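Local coordinates for protein peroxide stress regulator PerR, FUR family (Streptococcus pyogenes, PDB 4LMY) that probably senses peroxide stress as a dimeric, zinc-containing transcription factor of the FUR family and controls gene expression by binding DNA, at residues 103-108 / 141-146; 35-40 / 48-53; 4-9 / 17-22; 96-101 / 113-118. All coordinates share one frame; numbering follows the deposited sequence.

Interaction 1. Residues 103-108 / 141-146. With ZN (zinc ion), chain F.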
loop_
_atom_site.group_PDB
_atom_site.type_symbol
_atom_site.label_atom_id
_atom_site.label_comp_id
_atom_site.label_asym_id
_atom_site.label_seq_id
_atom_site.Cartn_x
_atom_site.Cartn_y
_atom_site.Cartn_z
ATOM N N VAL B 103 12.447 8.576 -1.143
ATOM C CA VAL B 103 13.382 9.674 -0.930
ATOM C C VAL B 103 14.371 9.336 0.175
ATOM O O VAL B 103 13.978 8.842 1.230
ATOM C CB VAL B 103 12.634 10.972 -0.547
ATOM C CG1 VAL B 103 13.608 12.126 -0.410
ATOM C CG2 VAL B 103 11.556 11.290 -1.581
ATOM N N CYS B 104 15.655 9.594 -0.064
ATOM C CA CYS B 104 16.665 9.316 0.948
ATOM C C CYS B 104 16.614 10.354 2.058
ATOM O O CYS B 104 16.722 11.553 1.803
ATOM C CB CYS B 104 18.073 9.258 0.349
ATOM S SG CYS B 104 19.349 8.824 1.572
ATOM N N GLU B 105 16.450 9.879 3.288
ATOM C CA GLU B 105 16.358 10.749 4.453
ATOM C C GLU B 105 17.643 11.541 4.666
ATOM O O GLU B 105 17.616 12.644 5.210
ATOM C CB GLU B 105 16.065 9.919 5.703
ATOM C CG GLU B 105 14.849 9.018 5.592
ATOM C CD GLU B 105 13.668 9.536 6.383
ATOM O OE1 GLU B 105 12.937 8.705 6.962
ATOM O OE2 GLU B 105 13.468 10.766 6.423
ATOM N N ILE B 106 18.764 10.974 4.234
ATOM C CA ILE B 106 20.074 11.579 4.471
ATOM C C ILE B 106 20.528 12.554 3.380
ATOM O O ILE B 106 20.947 13.672 3.681
ATOM C CB ILE B 106 21.157 10.497 4.678
ATOM C CG1 ILE B 106 20.804 9.625 5.889
ATOM C CG2 ILE B 106 22.525 11.132 4.844
ATOM C CD1 ILE B 106 21.803 8.518 6.170
ATOM N N CYS B 107 20.447 12.137 2.118
ATOM C CA CYS B 107 20.985 12.951 1.026
ATOM C C CYS B 107 19.914 13.549 0.118
ATOM O O CYS B 107 20.201 14.446 -0.674
ATOM C CB CYS B 107 21.995 12.154 0.194
ATOM S SG CYS B 107 21.256 10.915 -0.897
ATOM N N GLY B 108 18.685 13.050 0.229
ATOM C CA GLY B 108 17.572 13.586 -0.536
ATOM C C GLY B 108 17.413 13.007 -1.928
ATOM O O GLY B 108 16.510 13.400 -2.671
ATOM N N TYR B 141 10.105 6.823 2.293
ATOM C CA TYR B 141 11.384 7.351 2.740
ATOM C C TYR B 141 12.306 6.206 3.122
ATOM O O TYR B 141 11.849 5.141 3.531
ATOM C CB TYR B 141 11.190 8.308 3.915
ATOM C CG TYR B 141 10.413 9.545 3.546
ATOM C CD1 TYR B 141 11.061 10.691 3.105
ATOM C CD2 TYR B 141 9.027 9.567 3.629
ATOM C CE1 TYR B 141 10.350 11.826 2.758
ATOM C CE2 TYR B 141 8.308 10.696 3.284
ATOM C CZ TYR B 141 8.975 11.823 2.852
ATOM O OH TYR B 141 8.259 12.948 2.508
ATOM N N GLY B 142 13.605 6.422 2.970
ATOM C CA GLY B 142 14.563 5.384 3.277
ATOM C C GLY B 142 15.992 5.865 3.177
ATOM O O GLY B 142 16.245 7.060 3.081
ATOM N N ILE B 143 16.922 4.922 3.217
ATOM C CA ILE B 143 18.332 5.235 3.056
ATOM C C ILE B 143 18.801 4.635 1.737
ATOM O O ILE B 143 18.686 3.428 1.524
ATOM C CB ILE B 143 19.166 4.656 4.211
ATOM C CG1 ILE B 143 18.534 5.006 5.562
ATOM C CG2 ILE B 143 20.604 5.156 4.142
ATOM C CD1 ILE B 143 18.466 6.490 5.837
ATOM N N CYS B 144 19.315 5.479 0.850
ATOM C CA CYS B 144 19.801 5.021 -0.450
ATOM C C CYS B 144 21.042 4.137 -0.282
ATOM O O CYS B 144 21.739 4.237 0.728
ATOM C CB CYS B 144 20.087 6.217 -1.373
ATOM S SG CYS B 144 21.605 7.154 -0.994
ATOM N N PRO B 145 21.302 3.244 -1.256
ATOM C CA PRO B 145 22.465 2.348 -1.190
ATOM C C PRO B 145 23.782 3.078 -0.894
ATOM O O PRO B 145 24.586 2.577 -0.110
ATOM C CB PRO B 145 22.492 1.721 -2.586
ATOM C CG PRO B 145 21.047 1.672 -2.980
ATOM C CD PRO B 145 20.427 2.920 -2.399
ATOM N N ASP B 146 23.985 4.246 -1.493
ATOM C CA ASP B 146 25.222 4.993 -1.283
ATOM C C ASP B 146 25.361 5.488 0.155
ATOM O O ASP B 146 26.454 5.470 0.721
ATOM C CB ASP B 146 25.339 6.160 -2.268
ATOM C CG ASP B 146 25.736 5.708 -3.662
ATOM O OD1 ASP B 146 26.234 4.571 -3.800
ATOM O OD2 ASP B 146 25.557 6.492 -4.618
HETATM ZN ZN ZN F . 21.277 8.940 0.356
#
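Cys104 ends the strand of segment 103-108, and its side chain heads straight for the metal. CB packs against CB of Cys144 at 4.0 Å, and SG, anti to the backbone N (chi1 -177°), binds ZN at 2.3 Å. The same sulfur also accepts N-H groups: Cys144 N lies 3.4 Å from Cys104 SG in an almost straight bond (176° at the hydrogen), Cys107 N gives a second, and Ile106 N a weak third. Such donors probably stabilise the charge of the metal-bound thiolate; cysteine suits the place because its sulfur binds zinc. Cys107 and Cys144 both hold SG between backbone N and carbonyl carbon (chi1 near 75°), which turns their sulfurs onto the same zinc; Cys147 completes a Cys4 site built from two CxxC pairs, Cys104/Cys107 and Cys144/Cys147. Gly108, with positive phi, lets the chain turn away while its N bonds to Cys104 O.

Leading into the site, strands 98-104 and 140-143 run parallel: Gly142 N donates to Val103 O (3.0 Å), and Glu105 N to Gly142 O (2.8 Å), nearly along the C=O axis. Within the turn, Ile106 CG1 meets Ile143 CD1 at 3.9 Å, two branched aliphatic chains crossing obliquely. Glu105, bent at chi2, crosses Tyr141 at about a right angle, its OE1 3.5 Å from Tyr141 CB, and its carboxylate bonds to Thr134 and Arg135 of the second subunit.

Interaction 2. Residues 35-40 / 48-53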
loop_
_atom_site.group_PDB
_atom_site.type_symbol
_atom_site.label_atom_id
_atom_site.label_comp_id
_atom_site.label_asym_id
_atom_site.label_seq_id
_atom_site.Cartn_x
_atom_site.Cartn_y
_atom_site.Cartn_z
ATOM N N ILE B 35 -11.393 6.544 -17.970
ATOM C CA ILE B 35 -10.263 6.142 -17.134
ATOM C C ILE B 35 -10.514 6.506 -15.672
ATOM O O ILE B 35 -10.385 5.660 -14.787
ATOM C CB ILE B 35 -8.947 6.785 -17.604
ATOM C CG1 ILE B 35 -8.561 6.250 -18.984
ATOM C CG2 ILE B 35 -7.827 6.510 -16.601
ATOM C CD1 ILE B 35 -7.515 7.080 -19.694
ATOM N N SER B 36 -10.881 7.761 -15.433
ATOM C CA SER B 36 -11.144 8.240 -14.078
ATOM C C SER B 36 -12.297 7.477 -13.448
ATOM O O SER B 36 -12.242 7.109 -12.275
ATOM C CB SER B 36 -11.458 9.737 -14.081
ATOM O OG SER B 36 -10.334 10.497 -14.482
ATOM N N TYR B 37 -13.343 7.245 -14.237
ATOM C CA TYR B 37 -14.495 6.476 -13.780
ATOM C C TYR B 37 -14.075 5.091 -13.300
ATOM O O TYR B 37 -14.471 4.654 -12.220
ATOM C CB TYR B 37 -15.534 6.348 -14.899
ATOM C CG TYR B 37 -16.743 5.512 -14.531
ATOM C CD1 TYR B 37 -16.750 4.136 -14.735
ATOM C CD2 TYR B 37 -17.880 6.099 -13.992
ATOM C CE1 TYR B 37 -17.848 3.368 -14.402
ATOM C CE2 TYR B 37 -18.987 5.335 -13.657
ATOM C CZ TYR B 37 -18.964 3.971 -13.865
ATOM O OH TYR B 37 -20.060 3.203 -13.539
ATOM N N MET B 38 -13.271 4.406 -14.111
ATOM C CA MET B 38 -12.826 3.052 -13.803
ATOM C C MET B 38 -11.927 3.020 -12.572
ATOM O O MET B 38 -12.014 2.104 -11.753
ATOM C CB MET B 38 -12.104 2.432 -15.001
ATOM C CG MET B 38 -13.012 2.144 -16.190
ATOM S SD MET B 38 -14.418 1.111 -15.739
ATOM C CE MET B 38 -13.579 -0.371 -15.186
ATOM N N ILE B 39 -11.067 4.026 -12.450
ATOM C CA ILE B 39 -10.182 4.145 -11.295
ATOM C C ILE B 39 -10.975 4.333 -10.007
ATOM O O ILE B 39 -10.665 3.725 -8.979
ATOM C CB ILE B 39 -9.189 5.314 -11.474
ATOM C CG1 ILE B 39 -8.157 4.960 -12.542
ATOM C CG2 ILE B 39 -8.489 5.644 -10.158
ATOM C CD1 ILE B 39 -7.219 6.080 -12.868
ATOM N N GLN B 40 -12.009 5.165 -10.069
ATOM C CA GLN B 40 -12.806 5.479 -8.889
ATOM C C GLN B 40 -13.841 4.406 -8.568
ATOM O O GLN B 40 -14.349 4.348 -7.448
ATOM C CB GLN B 40 -13.506 6.829 -9.052
ATOM C CG GLN B 40 -12.565 8.014 -9.137
ATOM C CD GLN B 40 -13.258 9.325 -8.828
ATOM O OE1 GLN B 40 -14.486 9.395 -8.777
ATOM N NE2 GLN B 40 -12.472 10.372 -8.612
ATOM N N ASP B 48 -22.497 -1.426 -20.107
ATOM C CA ASP B 48 -23.755 -0.688 -20.036
ATOM C C ASP B 48 -23.785 0.255 -18.839
ATOM O O ASP B 48 -24.254 1.386 -18.948
ATOM C CB ASP B 48 -24.949 -1.642 -19.969
ATOM C CG ASP B 48 -26.278 -0.917 -20.066
ATOM O OD1 ASP B 48 -26.560 -0.332 -21.133
ATOM O OD2 ASP B 48 -27.044 -0.933 -19.079
ATOM N N LYS B 49 -23.284 -0.221 -17.702
ATOM C CA LYS B 49 -23.240 0.582 -16.482
ATOM C C LYS B 49 -22.381 1.825 -16.674
ATOM O O LYS B 49 -22.791 2.931 -16.322
ATOM C CB LYS B 49 -22.705 -0.236 -15.307
ATOM C CG LYS B 49 -22.495 0.586 -14.040
ATOM C CD LYS B 49 -23.498 0.225 -12.961
ATOM C CE LYS B 49 -23.399 1.172 -11.775
ATOM N NZ LYS B 49 -24.244 2.389 -11.945
ATOM N N ILE B 50 -21.189 1.633 -17.232
ATOM C CA ILE B 50 -20.299 2.743 -17.551
ATOM C C ILE B 50 -21.018 3.736 -18.455
ATOM O O ILE B 50 -21.026 4.940 -18.197
ATOM C CB ILE B 50 -19.029 2.256 -18.272
ATOM C CG1 ILE B 50 -18.270 1.239 -17.415
ATOM C CG2 ILE B 50 -18.140 3.435 -18.636
ATOM C CD1 ILE B 50 -17.127 0.560 -18.143
ATOM N N TYR B 51 -21.630 3.209 -19.510
ATOM C CA TYR B 51 -22.375 4.014 -20.466
ATOM C C TYR B 51 -23.482 4.823 -19.793
ATOM O O TYR B 51 -23.605 6.024 -20.023
ATOM C CB TYR B 51 -22.953 3.114 -21.562
ATOM C CG TYR B 51 -23.971 3.784 -22.455
ATOM C CD1 TYR B 51 -23.639 4.906 -23.201
ATOM C CD2 TYR B 51 -25.262 3.284 -22.561
ATOM C CE1 TYR B 51 -24.568 5.522 -24.018
ATOM C CE2 TYR B 51 -26.198 3.891 -23.377
ATOM C CZ TYR B 51 -25.845 5.009 -24.104
ATOM O OH TYR B 51 -26.771 5.618 -24.918
ATOM N N ARG B 52 -24.276 4.165 -18.953
ATOM C CA ARG B 52 -25.390 4.829 -18.279
ATOM C C ARG B 52 -24.937 5.899 -17.285
ATOM O O ARG B 52 -25.581 6.941 -17.152
ATOM C CB ARG B 52 -26.295 3.807 -17.582
ATOM C CG ARG B 52 -27.216 3.048 -18.527
ATOM C CD ARG B 52 -28.205 2.166 -17.773
ATOM N NE ARG B 52 -27.596 0.932 -17.281
ATOM C CZ ARG B 52 -27.182 0.745 -16.032
ATOM N NH1 ARG B 52 -27.311 1.713 -15.134
ATOM N NH2 ARG B 52 -26.642 -0.414 -15.679
ATOM N N ASP B 53 -23.831 5.644 -16.593
ATOM C CA ASP B 53 -23.340 6.569 -15.574
ATOM C C ASP B 53 -22.699 7.825 -16.157
ATOM O O ASP B 53 -22.783 8.902 -15.566
ATOM C CB ASP B 53 -22.356 5.871 -14.632
ATOM C CG ASP B 53 -23.046 4.965 -13.636
ATOM O OD1 ASP B 53 -24.287 5.047 -13.516
ATOM O OD2 ASP B 53 -22.348 4.177 -12.964
#
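This is a helix-helix contact made by side-chain tips, in the N-terminal helical part of the chain, between the C-terminal end of helix 29-40 and helix 47-54. The short axes stay 11.4 Å apart at closest approach and are inclined at 116°, too far for backbones to meet, so a long side chain has to span the gap. Tyr37 does so. Its CG is anti to the backbone N (chi1 178°), which sends the ring outward to the second helix. There CE1 rests on Ile50 CG1 at 3.7 Å, while CE2 lies 3.5 Å from Asp53 CB, so the ring is held by aliphatic carbons from successive turns of one helix.

At the tip, Tyr37 OH donates to Asp53 OD2 over 2.6 Å. The carboxylate oxygen lies in the plane of the ring and receives the hydroxyl on its anti lone pair. Its syn lone pair is taken by Lys49 NZ at 2.8 Å, a salt bridge one helical turn back. Two donors thus grip one oxygen from different sides, and the lysine probably keeps Asp53 ionised and a good acceptor. Lys49 bends at chi2 and chi4 to get there, and its CG passes 3.6 Å from Tyr37 OH. On the buried side, Met38 SD meets Ile50 CD1 at 3.7 Å, flexible thioether against branched alkane. Pro45 also packs on Tyr37, Met38 and Ile50, and Ile50 continues onto Val66 and Leu70 of helix 63-75. Such packing of successive short helices is consistent with the helix-turn-helix DNA-binding domain of FUR-family regulators.

Interaction 3. Residues 4-9 / 17-22. With ZN (zinc ion), chain E.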
loop_
_atom_site.group_PDB
_atom_site.type_symbol
_atom_site.label_atom_id
_atom_site.label_comp_id
_atom_site.label_asym_id
_atom_site.label_seq_id
_atom_site.Cartn_x
_atom_site.Cartn_y
_atom_site.Cartn_z
ATOM N N HIS B 4 9.111 -1.223 -14.657
ATOM C CA HIS B 4 9.639 -0.160 -15.505
ATOM C C HIS B 4 9.576 1.169 -14.760
ATOM O O HIS B 4 9.062 1.237 -13.643
ATOM C CB HIS B 4 8.810 -0.060 -16.785
ATOM C CG HIS B 4 7.395 0.375 -16.553
ATOM N ND1 HIS B 4 6.386 -0.509 -16.242
ATOM C CD2 HIS B 4 6.822 1.603 -16.584
ATOM C CE1 HIS B 4 5.251 0.153 -16.093
ATOM N NE2 HIS B 4 5.490 1.435 -16.297
ATOM N N SER B 5 10.088 2.224 -15.386
ATOM C CA SER B 5 10.050 3.559 -14.800
ATOM C C SER B 5 9.804 4.635 -15.853
ATOM O O SER B 5 10.214 4.493 -17.004
ATOM C CB SER B 5 11.353 3.859 -14.056
ATOM O OG SER B 5 11.433 5.231 -13.709
ATOM N N HIS B 6 9.133 5.709 -15.452
ATOM C CA HIS B 6 8.948 6.863 -16.324
ATOM C C HIS B 6 9.782 8.023 -15.801
ATOM O O HIS B 6 9.616 9.168 -16.227
ATOM C CB HIS B 6 7.476 7.265 -16.393
ATOM C CG HIS B 6 6.550 6.126 -16.684
ATOM N ND1 HIS B 6 6.261 5.706 -17.964
ATOM C CD2 HIS B 6 5.843 5.323 -15.856
ATOM C CE1 HIS B 6 5.420 4.689 -17.912
ATOM N NE2 HIS B 6 5.148 4.437 -16.643
ATOM N N GLN B 7 10.672 7.706 -14.863
ATOM C CA GLN B 7 11.587 8.672 -14.260
ATOM C C GLN B 7 10.876 9.805 -13.516
ATOM O O GLN B 7 11.414 10.904 -13.384
ATOM C CB GLN B 7 12.579 9.222 -15.295
ATOM C CG GLN B 7 13.607 8.201 -15.779
ATOM C CD GLN B 7 13.012 7.158 -16.705
ATOM O OE1 GLN B 7 12.340 7.491 -17.681
ATOM N NE2 GLN B 7 13.248 5.888 -16.398
ATOM N N GLN B 8 9.674 9.521 -13.025
ATOM C CA GLN B 8 8.948 10.446 -12.158
ATOM C C GLN B 8 7.773 9.733 -11.505
ATOM O O GLN B 8 7.332 8.684 -11.974
ATOM C CB GLN B 8 8.452 11.672 -12.932
ATOM C CG GLN B 8 7.219 11.425 -13.783
ATOM C CD GLN B 8 6.755 12.674 -14.515
ATOM O OE1 GLN B 8 6.582 12.661 -15.734
ATOM N NE2 GLN B 8 6.551 13.756 -13.773
ATOM N N ALA B 9 7.271 10.302 -10.416
ATOM C CA ALA B 9 6.109 9.745 -9.739
ATOM C C ALA B 9 4.853 10.032 -10.548
ATOM O O ALA B 9 4.685 11.130 -11.077
ATOM C CB ALA B 9 5.982 10.323 -8.343
ATOM N N LEU B 17 -2.275 7.792 -18.738
ATOM C CA LEU B 17 -2.086 8.812 -19.762
ATOM C C LEU B 17 -0.666 8.787 -20.314
ATOM O O LEU B 17 -0.463 8.908 -21.521
ATOM C CB LEU B 17 -2.417 10.202 -19.215
ATOM C CG LEU B 17 -3.865 10.433 -18.777
ATOM C CD1 LEU B 17 -4.135 11.922 -18.575
ATOM C CD2 LEU B 17 -4.836 9.833 -19.784
ATOM N N GLU B 18 0.315 8.619 -19.432
ATOM C CA GLU B 18 1.711 8.547 -19.856
ATOM C C GLU B 18 1.957 7.358 -20.783
ATOM O O GLU B 18 2.591 7.500 -21.827
ATOM C CB GLU B 18 2.649 8.488 -18.646
ATOM C CG GLU B 18 4.126 8.350 -19.001
ATOM C CD GLU B 18 4.683 9.565 -19.730
ATOM O OE1 GLU B 18 5.739 9.431 -20.384
ATOM O OE2 GLU B 18 4.076 10.653 -19.643
ATOM N N HIS B 19 1.443 6.193 -20.400
ATOM C CA HIS B 19 1.561 4.990 -21.220
ATOM C C HIS B 19 0.883 5.174 -22.576
ATOM O O HIS B 19 1.424 4.776 -23.608
ATOM C CB HIS B 19 0.959 3.781 -20.502
ATOM C CG HIS B 19 1.859 3.178 -19.466
ATOM N ND1 HIS B 19 2.560 2.009 -19.681
ATOM C CD2 HIS B 19 2.166 3.575 -18.210
ATOM C CE1 HIS B 19 3.262 1.716 -18.602
ATOM N NE2 HIS B 19 3.040 2.648 -17.693
ATOM N N LEU B 20 -0.305 5.773 -22.566
ATOM C CA LEU B 20 -1.050 6.002 -23.804
ATOM C C LEU B 20 -0.348 7.005 -24.721
ATOM O O LEU B 20 -0.315 6.816 -25.937
ATOM C CB LEU B 20 -2.482 6.457 -23.509
ATOM C CG LEU B 20 -3.406 5.429 -22.852
ATOM C CD1 LEU B 20 -4.835 5.950 -22.795
ATOM C CD2 LEU B 20 -3.340 4.092 -23.570
ATOM N N ARG B 21 0.205 8.066 -24.137
ATOM C CA ARG B 21 0.977 9.044 -24.901
ATOM C C ARG B 21 2.184 8.381 -25.548
ATOM O O ARG B 21 2.497 8.639 -26.711
ATOM C CB ARG B 21 1.457 10.190 -24.010
ATOM C CG ARG B 21 0.389 11.184 -23.600
ATOM C CD ARG B 21 1.019 12.396 -22.928
ATOM N NE ARG B 21 0.091 13.062 -22.020
ATOM C CZ ARG B 21 0.136 12.956 -20.696
ATOM N NH1 ARG B 21 1.072 12.216 -20.114
ATOM N NH2 ARG B 21 -0.755 13.597 -19.953
ATOM N N GLU B 22 2.858 7.529 -24.781
ATOM C CA GLU B 22 4.017 6.789 -25.274
ATOM C C GLU B 22 3.671 5.986 -26.523
ATOM O O GLU B 22 4.508 5.808 -27.408
ATOM C CB GLU B 22 4.563 5.857 -24.188
ATOM C CG GLU B 22 5.372 6.557 -23.108
ATOM C CD GLU B 22 5.765 5.624 -21.975
ATOM O OE1 GLU B 22 5.234 4.493 -21.919
ATOM O OE2 GLU B 22 6.605 6.023 -21.140
HETATM ZN ZN ZN E . 3.943 2.894 -15.746
#
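The histidine-rich zinc site joins the N-terminal loop, residues 4-9, to helix 12-22. His4, His6 and His19 all offer NE2 to the same ion: His6 NE2 sits 2.1 Å from ZN, His4 NE2 and His19 NE2 2.2 Å each. Sharing one metal ion brings the three nitrogens together without any hydrogen bond between them; His6 NE2 and His19 NE2 are 3.0 Å apart.

The rings are turned so that each NE2 points at the metal. His4 and His19 approach tip to tip with their planes at 82°, whereas His6 and His19 cross at about a right angle, their planes at 76°. For His4 this needs the crowded position between backbone N and carbonyl carbon (chi1 66°). His97 and His99, from strand 98-104 and the loop before it, supply further ligands, so in this FUR-family regulator the ion ties the N-terminal loop and helix 12-22 to the sheet.

Second-shell hydrogen bonds help to fix the rotation of the His6 and His4 rings. His6 ND1 donates to Glu22 OE2 over 3.2 Å, within the ring plane but above that of the carboxylate; this His-carboxylate bond would make the imidazole a somewhat stronger metal ligand. His4 ND1 uses the carbonyl of Asp2 instead. Glu18 lies alongside His6, its CG 3.6 Å from His6 ND1, and its bent chain carries OE2 to a salt bridge with Arg21 NH1. Ser5 OG accepts from Gln7 N at 2.8 Å in an ST turn, and the same hydroxyl is hydrogen-bonded to Asp112.

Interaction 4. Residues 96-101 / 113-118. With ZN (zinc ion), chain E.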
loop_
_atom_site.group_PDB
_atom_site.type_symbol
_atom_site.label_atom_id
_atom_site.label_comp_id
_atom_site.label_asym_id
_atom_site.label_seq_id
_atom_site.Cartn_x
_atom_site.Cartn_y
_atom_site.Cartn_z
ATOM N N GLY B 96 -4.688 -1.004 -13.001
ATOM C CA GLY B 96 -3.470 -0.350 -13.446
ATOM C C GLY B 96 -2.560 0.111 -12.320
ATOM O O GLY B 96 -3.019 0.503 -11.249
ATOM N N HIS B 97 -1.260 0.067 -12.580
ATOM C CA HIS B 97 -0.250 0.396 -11.583
ATOM C C HIS B 97 -0.004 1.897 -11.469
ATOM O O HIS B 97 -0.577 2.702 -12.204
ATOM C CB HIS B 97 1.063 -0.277 -11.966
ATOM C CG HIS B 97 1.648 0.248 -13.240
ATOM N ND1 HIS B 97 1.267 -0.220 -14.481
ATOM C CD2 HIS B 97 2.569 1.212 -13.467
ATOM C CE1 HIS B 97 1.937 0.429 -15.415
ATOM N NE2 HIS B 97 2.733 1.305 -14.830
ATOM N N GLN B 98 0.872 2.266 -10.543
ATOM C CA GLN B 98 1.324 3.643 -10.424
ATOM C C GLN B 98 2.818 3.635 -10.126
ATOM O O GLN B 98 3.427 2.572 -9.985
ATOM C CB GLN B 98 0.573 4.369 -9.307
ATOM C CG GLN B 98 0.927 3.867 -7.925
ATOM C CD GLN B 98 0.388 4.751 -6.823
ATOM O OE1 GLN B 98 0.326 4.339 -5.672
ATOM N NE2 GLN B 98 0.011 5.975 -7.167
ATOM N N HIS B 99 3.402 4.818 -10.013
ATOM C CA HIS B 99 4.818 4.923 -9.694
ATOM C C HIS B 99 5.032 5.871 -8.527
ATOM O O HIS B 99 4.566 7.009 -8.545
ATOM C CB HIS B 99 5.613 5.362 -10.921
ATOM C CG HIS B 99 5.467 4.430 -12.081
ATOM N ND1 HIS B 99 6.388 3.447 -12.368
ATOM C CD2 HIS B 99 4.483 4.306 -13.005
ATOM C CE1 HIS B 99 5.990 2.770 -13.431
ATOM N NE2 HIS B 99 4.835 3.269 -13.833
ATOM N N VAL B 100 5.742 5.380 -7.517
ATOM C CA VAL B 100 5.897 6.073 -6.246
ATOM C C VAL B 100 7.364 6.399 -5.987
ATOM O O VAL B 100 8.244 5.583 -6.248
ATOM C CB VAL B 100 5.366 5.194 -5.089
ATOM C CG1 VAL B 100 5.509 5.897 -3.738
ATOM C CG2 VAL B 100 3.919 4.796 -5.348
ATOM N N ASN B 101 7.628 7.595 -5.472
ATOM C CA ASN B 101 8.993 7.976 -5.123
ATOM C C ASN B 101 9.452 7.403 -3.789
ATOM O O ASN B 101 8.661 7.257 -2.858
ATOM C CB ASN B 101 9.135 9.496 -5.079
ATOM C CG ASN B 101 9.221 10.112 -6.456
ATOM O OD1 ASN B 101 9.618 9.455 -7.419
ATOM N ND2 ASN B 101 8.866 11.385 -6.556
ATOM N N PHE B 113 9.585 3.542 -7.832
ATOM C CA PHE B 113 9.270 2.133 -8.027
ATOM C C PHE B 113 7.831 1.955 -8.504
ATOM O O PHE B 113 7.001 2.858 -8.367
ATOM C CB PHE B 113 9.520 1.332 -6.742
ATOM C CG PHE B 113 8.585 1.675 -5.613
ATOM C CD1 PHE B 113 7.496 0.868 -5.332
ATOM C CD2 PHE B 113 8.802 2.797 -4.831
ATOM C CE1 PHE B 113 6.633 1.177 -4.293
ATOM C CE2 PHE B 113 7.944 3.111 -3.788
ATOM C CZ PHE B 113 6.862 2.300 -3.520
ATOM N N MET B 114 7.545 0.789 -9.069
ATOM C CA MET B 114 6.214 0.488 -9.578
ATOM C C MET B 114 5.345 -0.113 -8.493
ATOM O O MET B 114 5.723 -1.100 -7.862
ATOM C CB MET B 114 6.303 -0.495 -10.740
ATOM C CG MET B 114 4.987 -0.718 -11.457
ATOM S SD MET B 114 5.197 -1.725 -12.935
ATOM C CE MET B 114 4.870 -3.365 -12.291
ATOM N N ASP B 115 4.172 0.475 -8.292
ATOM C CA ASP B 115 3.265 0.027 -7.246
ATOM C C ASP B 115 1.921 -0.448 -7.789
ATOM O O ASP B 115 1.348 0.173 -8.681
ATOM C CB ASP B 115 3.029 1.155 -6.247
ATOM C CG ASP B 115 1.864 0.877 -5.329
ATOM O OD1 ASP B 115 0.807 1.517 -5.496
ATOM O OD2 ASP B 115 2.001 0.002 -4.453
ATOM N N VAL B 116 1.422 -1.550 -7.235
ATOM C CA VAL B 116 0.076 -2.026 -7.534
ATOM C C VAL B 116 -0.740 -2.156 -6.248
ATOM O O VAL B 116 -1.839 -2.713 -6.251
ATOM C CB VAL B 116 0.102 -3.391 -8.253
ATOM C CG1 VAL B 116 0.866 -3.292 -9.565
ATOM C CG2 VAL B 116 0.716 -4.458 -7.355
ATOM N N ASP B 117 -0.205 -1.629 -5.151
ATOM C CA ASP B 117 -0.797 -1.856 -3.832
ATOM C C ASP B 117 -1.726 -0.745 -3.336
ATOM O O ASP B 117 -2.680 -1.017 -2.607
ATOM C CB ASP B 117 0.295 -2.133 -2.792
ATOM C CG ASP B 117 0.905 -3.516 -2.941
ATOM O OD1 ASP B 117 0.145 -4.481 -3.164
ATOM O OD2 ASP B 117 2.144 -3.638 -2.836
ATOM N N VAL B 118 -1.448 0.499 -3.714
ATOM C CA VAL B 118 -2.253 1.630 -3.245
ATOM C C VAL B 118 -3.712 1.545 -3.698
ATOM O O VAL B 118 -4.614 1.975 -2.982
ATOM C CB VAL B 118 -1.617 2.988 -3.632
ATOM C CG1 VAL B 118 -2.562 4.154 -3.341
ATOM C CG2 VAL B 118 -0.312 3.176 -2.884
HETATM ZN ZN ZN E . 3.943 2.894 -15.746
#
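Gln98 N donates to Asp115 O and Asp115 N to Gln98 O, each over 2.8 Å, so this antiparallel pair satisfies both its inward-facing amides and both carbonyls. The second bond is almost straight at the hydrogen (177°), although its donor lies above the carbonyl plane. Two residues on, Val100 N reaches Phe113 O and Phe113 N returns to Val100 O, both at 2.9 Å. His99 and Met114 form the non-hydrogen-bonded pair between them, and there Met114 N turns outward to Gln128 of the second subunit. These bonds build a beta hairpin of strands 98-104 and 110-115, at the end of which Asp115 changes role: OD1 accepts from Val118 N on its syn lone pair (3.0 Å), and OD2 from Asp117 N in an Asx turn (2.8 Å). A short carboxylate suits this place, where the chain leaves the strand and enters helix 118-129.

On the metal-binding side, His97 and His99 bind ZN through NE2 at 2.2 and 2.1 Å; the other histidine ligands are His4, His6 and His19. Met114 SD stands over one face of the His97 ring, 4.2 Å from its centroid and displaced toward the rim, a Met-aromatic contact from a long, polarisable side chain. On the face that carries Gln98, Val100, Phe113 and Asp115, the Phe113 ring lies alongside Val100, its CE2 3.6 Å from Val100 CB.

In the fold
From the N terminus, interaction 3 comes first: it closes a short loop as the terminal segment folds back on helix 12-22. Interaction 2 follows in series, joining helices 29-40 and 47-54; the two touch through Ile35 packing on Leu17 and Leu20. Interaction 4 then closes the hairpin 98-104/110-115, and its zinc ligands complete the site that interaction 3 begins, tying the N-terminal part to the sheet. Interaction 1 starts on the same strand, 98-104, but reaches on to 140-143, so its segments alternate with those of interaction 4: the two cross. Interactions 1 and 2 lie on opposite sides of the chain's centre, about 40 Å apart between centres, and interactions 1 and 4 both meet the second subunit.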